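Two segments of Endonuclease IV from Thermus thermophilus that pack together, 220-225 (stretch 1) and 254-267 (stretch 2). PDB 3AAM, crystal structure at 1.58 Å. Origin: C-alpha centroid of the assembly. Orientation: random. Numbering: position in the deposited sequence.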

# COMPACT_ATOMS: atom_id res chain seq x y z
N ALA A 220 -5.50 2.95 -12.75
CA ALA A 220 -5.07 3.52 -14.02
C ALA A 220 -3.79 4.31 -13.77
O ALA A 220 -3.57 4.82 -12.67
CB ALA A 220 -6.15 4.45 -14.57
N HIS A 221 -2.94 4.38 -14.80
CA HIS A 221 -1.68 5.11 -14.72
C HIS A 221 -1.97 6.59 -14.45
O HIS A 221 -3.10 7.05 -14.62
CB HIS A 221 -0.91 5.00 -16.04
CG HIS A 221 -0.52 3.61 -16.41
ND1 HIS A 221 0.26 2.81 -15.60
CD2 HIS A 221 -0.79 2.88 -17.51
CE1 HIS A 221 0.46 1.65 -16.19
NE2 HIS A 221 -0.17 1.66 -17.36
N LEU A 222 -0.94 7.32 -14.03
CA LEU A 222 -1.11 8.75 -13.77
C LEU A 222 -1.59 9.45 -15.04
O LEU A 222 -1.11 9.17 -16.14
CB LEU A 222 0.21 9.35 -13.29
CG LEU A 222 0.78 8.69 -12.03
CD1 LEU A 222 2.12 9.32 -11.69
CD2 LEU A 222 -0.20 8.83 -10.87
N LEU A 223 -2.56 10.34 -14.86
CA LEU A 223 -3.16 11.11 -15.96
C LEU A 223 -3.98 10.28 -16.94
O LEU A 223 -4.50 10.82 -17.92
CB LEU A 223 -2.10 11.90 -16.73
CG LEU A 223 -1.35 12.99 -15.95
CD1 LEU A 223 -0.50 13.81 -16.92
CD2 LEU A 223 -2.34 13.90 -15.24
N GLN A 224 -4.11 8.98 -16.69
CA GLN A 224 -4.86 8.12 -17.60
C GLN A 224 -6.22 7.66 -17.06
O GLN A 224 -6.92 6.87 -17.71
CB GLN A 224 -4.03 6.89 -17.98
CG GLN A 224 -2.82 7.23 -18.84
CD GLN A 224 -2.08 6.00 -19.31
OE1 GLN A 224 -2.65 4.91 -19.37
NE2 GLN A 224 -0.81 6.16 -19.68
N GLY A 225 -6.59 8.17 -15.89
CA GLY A 225 -7.86 7.80 -15.30
C GLY A 225 -8.82 8.96 -15.15
O GLY A 225 -8.64 10.02 -15.75
N GLU A 254 7.72 1.34 -21.35
CA GLU A 254 6.83 2.41 -21.81
C GLU A 254 5.97 2.94 -20.66
O GLU A 254 5.87 4.16 -20.46
CB GLU A 254 5.93 1.91 -22.94
CG GLU A 254 4.90 2.92 -23.46
CD GLU A 254 3.69 3.06 -22.55
OE1 GLU A 254 3.08 2.03 -22.20
OE2 GLU A 254 3.34 4.21 -22.20
N GLU A 255 5.35 2.03 -19.91
CA GLU A 255 4.50 2.42 -18.79
C GLU A 255 5.28 3.15 -17.70
O GLU A 255 4.84 4.18 -17.18
CB GLU A 255 3.82 1.19 -18.19
CG GLU A 255 2.86 0.49 -19.14
CD GLU A 255 3.51 -0.63 -19.93
OE1 GLU A 255 4.73 -0.57 -20.18
OE2 GLU A 255 2.79 -1.57 -20.33
N ASP A 256 6.45 2.62 -17.36
CA ASP A 256 7.28 3.22 -16.33
C ASP A 256 7.75 4.62 -16.76
O ASP A 256 7.72 5.55 -15.96
CB ASP A 256 8.50 2.35 -16.04
CG ASP A 256 8.15 1.01 -15.41
OD1 ASP A 256 6.95 0.74 -15.14
OD2 ASP A 256 9.08 0.22 -15.19
N ALA A 257 8.16 4.77 -18.01
CA ALA A 257 8.64 6.07 -18.49
C ALA A 257 7.55 7.12 -18.36
O ALA A 257 7.82 8.25 -17.93
CB ALA A 257 9.09 5.96 -19.95
N TRP A 258 6.33 6.76 -18.74
CA TRP A 258 5.18 7.66 -18.65
C TRP A 258 4.96 8.10 -17.20
O TRP A 258 4.92 9.30 -16.90
CB TRP A 258 3.92 6.96 -19.18
CG TRP A 258 2.63 7.73 -19.02
CD1 TRP A 258 1.97 8.00 -17.84
CD2 TRP A 258 1.84 8.33 -20.06
NE1 TRP A 258 0.83 8.72 -18.09
CE2 TRP A 258 0.73 8.94 -19.44
CE3 TRP A 258 1.97 8.42 -21.45
CZ2 TRP A 258 -0.25 9.62 -20.16
CZ3 TRP A 258 1.00 9.10 -22.17
CH2 TRP A 258 -0.10 9.69 -21.52
N ASN A 259 4.81 7.13 -16.32
CA ASN A 259 4.57 7.44 -14.92
C ASN A 259 5.69 8.22 -14.25
O ASN A 259 5.43 9.13 -13.47
CB ASN A 259 4.28 6.15 -14.16
CG ASN A 259 2.95 5.54 -14.57
OD1 ASN A 259 2.85 4.33 -14.81
ND2 ASN A 259 1.92 6.37 -14.65
N LEU A 260 6.94 7.88 -14.55
CA LEU A 260 8.06 8.60 -13.95
C LEU A 260 8.11 10.05 -14.44
O LEU A 260 8.41 10.96 -13.67
CB LEU A 260 9.38 7.89 -14.24
CG LEU A 260 9.57 6.56 -13.51
CD1 LEU A 260 10.84 5.88 -13.97
CD2 LEU A 260 9.61 6.82 -12.00
N ARG A 261 7.79 10.26 -15.71
CA ARG A 261 7.80 11.61 -16.25
C ARG A 261 6.72 12.46 -15.57
O ARG A 261 6.93 13.64 -15.30
CB ARG A 261 7.61 11.57 -17.77
CG ARG A 261 8.92 11.26 -18.52
CD ARG A 261 8.67 10.71 -19.91
NE ARG A 261 7.84 11.61 -20.71
CZ ARG A 261 8.29 12.65 -21.40
NH1 ARG A 261 9.58 12.95 -21.40
NH2 ARG A 261 7.45 13.40 -22.09
N VAL A 262 5.58 11.85 -15.26
CA VAL A 262 4.52 12.60 -14.59
C VAL A 262 4.90 12.87 -13.12
O VAL A 262 4.75 13.99 -12.64
CB VAL A 262 3.17 11.85 -14.68
CG1 VAL A 262 2.09 12.63 -13.93
CG2 VAL A 262 2.77 11.69 -16.15
N PHE A 263 5.39 11.85 -12.42
CA PHE A 263 5.80 12.02 -11.02
C PHE A 263 6.83 13.13 -10.91
O PHE A 263 6.73 14.00 -10.06
CB PHE A 263 6.45 10.74 -10.47
CG PHE A 263 5.50 9.83 -9.73
CD1 PHE A 263 4.72 10.31 -8.69
CD2 PHE A 263 5.45 8.47 -10.04
CE1 PHE A 263 3.89 9.44 -7.96
CE2 PHE A 263 4.63 7.59 -9.32
CZ PHE A 263 3.86 8.08 -8.28
N ARG A 264 7.83 13.08 -11.78
CA ARG A 264 8.90 14.06 -11.75
C ARG A 264 8.46 15.46 -12.14
O ARG A 264 8.98 16.44 -11.60
CB ARG A 264 10.06 13.55 -12.60
CG ARG A 264 10.79 12.43 -11.87
CD ARG A 264 11.57 11.50 -12.77
NE ARG A 264 12.16 10.44 -11.96
CZ ARG A 264 12.81 9.38 -12.44
NH1 ARG A 264 12.95 9.22 -13.75
NH2 ARG A 264 13.31 8.49 -11.59
N ALA A 265 7.51 15.56 -13.06
CA ALA A 265 7.02 16.87 -13.47
C ALA A 265 6.30 17.48 -12.28
O ALA A 265 6.46 18.66 -11.97
CB ALA A 265 6.07 16.74 -14.65
N TRP A 266 5.52 16.66 -11.60
CA TRP A 266 4.79 17.13 -10.43
C TRP A 266 5.73 17.53 -9.31
O TRP A 266 5.55 18.56 -8.68
CB TRP A 266 3.83 16.04 -9.92
CG TRP A 266 2.67 15.79 -10.81
CD1 TRP A 266 2.29 16.54 -11.89
CD2 TRP A 266 1.71 14.73 -10.70
NE1 TRP A 266 1.16 16.01 -12.46
CE2 TRP A 266 0.78 14.90 -11.75
CE3 TRP A 266 1.56 13.66 -9.81
CZ2 TRP A 266 -0.30 14.03 -11.93
CZ3 TRP A 266 0.48 12.79 -10.00
CH2 TRP A 266 -0.43 12.98 -11.06
N LEU A 267 6.75 16.71 -9.08
CA LEU A 267 7.71 16.98 -8.01
C LEU A 267 8.37 18.35 -8.18
O LEU A 267 8.67 19.02 -7.19
CB LEU A 267 8.76 15.87 -7.95
CG LEU A 267 9.62 15.81 -6.69
CD1 LEU A 267 8.73 15.71 -5.45
CD2 LEU A 267 10.53 14.59 -6.78
O HOH W 1 0.72 3.85 -20.80

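Stretch 2 is helical throughout, and stretch 1 lays a tight turn against one side of it. The turn is type II, from His221 to Gln224, and is closed by the backbone hydrogen bond from Gln224 N to His221 O at 3.0 Å. All four turn residues direct their CA-to-CB bonds toward the helix. Together the two stretches bury 525 Å², counting both sides. The backbones come closest at Leu222 and Asn259, whose CA atoms are 5.9 Å apart.

Glu254 makes no direct contact. Its CA-to-CB bond points sideways, but the end of the side chain comes nearer the turn, and a water fills the remaining gap. This water accepts a hydrogen bond from Gln224 NE2 at 3.0 Å and donates one to Glu254 OE2, also at 3.0 Å. An amide and a carboxylate suit this exposed margin because both can bind water.

Glu255 meets His221 through the aliphatic part of its side chain. Its CG lies 3.7 Å from His221 NE2, while its carboxylate end leads away. Asp256 and Ala257 take no part in the contact.

Trp258 makes a direct hydrogen bond to the turn. Its NE1 donates to Leu222 O at 2.8 Å, with an N-H...O angle of 166°, so the bond is short and nearly straight. The carbonyl sits at the ring edge, near its plane, where the indole N-H points. Gln224 covers one face of the same ring, with its NE2 3.2 Å from Trp258 CE2. Gln224 NE2 and Trp258 NE1 are 3.4 Å apart, but both are donors and do not bond to each other. Tryptophan thus offers the turn both a polar edge and a broad face.

Asn259 is buried beside the start of the turn. Its CA-to-CB bond points sideways, and the end of its side chain reaches toward His221 and Leu222. The orientation of its amide is uncertain in the model, so its polar contacts are left unassigned.

Leu260 points away, and Arg261 is out of reach. Val262 brings the helix back to the turn, one helical turn after Trp258. Its CG1 packs 3.8 Å from Leu222 CB, and its CG2 lies 4.0 Å from Leu223 CD1. Val262 thus packs against both leucines, and its compact, branched side chain suits the short gap.

Phe263 is buried and presents a ring face to Leu222. Leu222 CD1 stands 3.7 Å from the centroid of the Phe263 ring, only 7° off its normal, in a CH-pi contact.

Arg264 and Ala265 are out of reach. Trp266 completes the apolar pocket. Its CZ3 lies 4.1 Å from Leu222 CD2, and its CZ2 is 3.9 Å from Leu223 CD2, which approaches the ring edge. Leu267 is out of reach.

Leu222 is the centre of the contact. The helix covers 123 Å² of it, more than of any other turn residue. Its apolar side chain fits among Val262, Phe263 and Trp266, while its carbonyl is satisfied by Trp258.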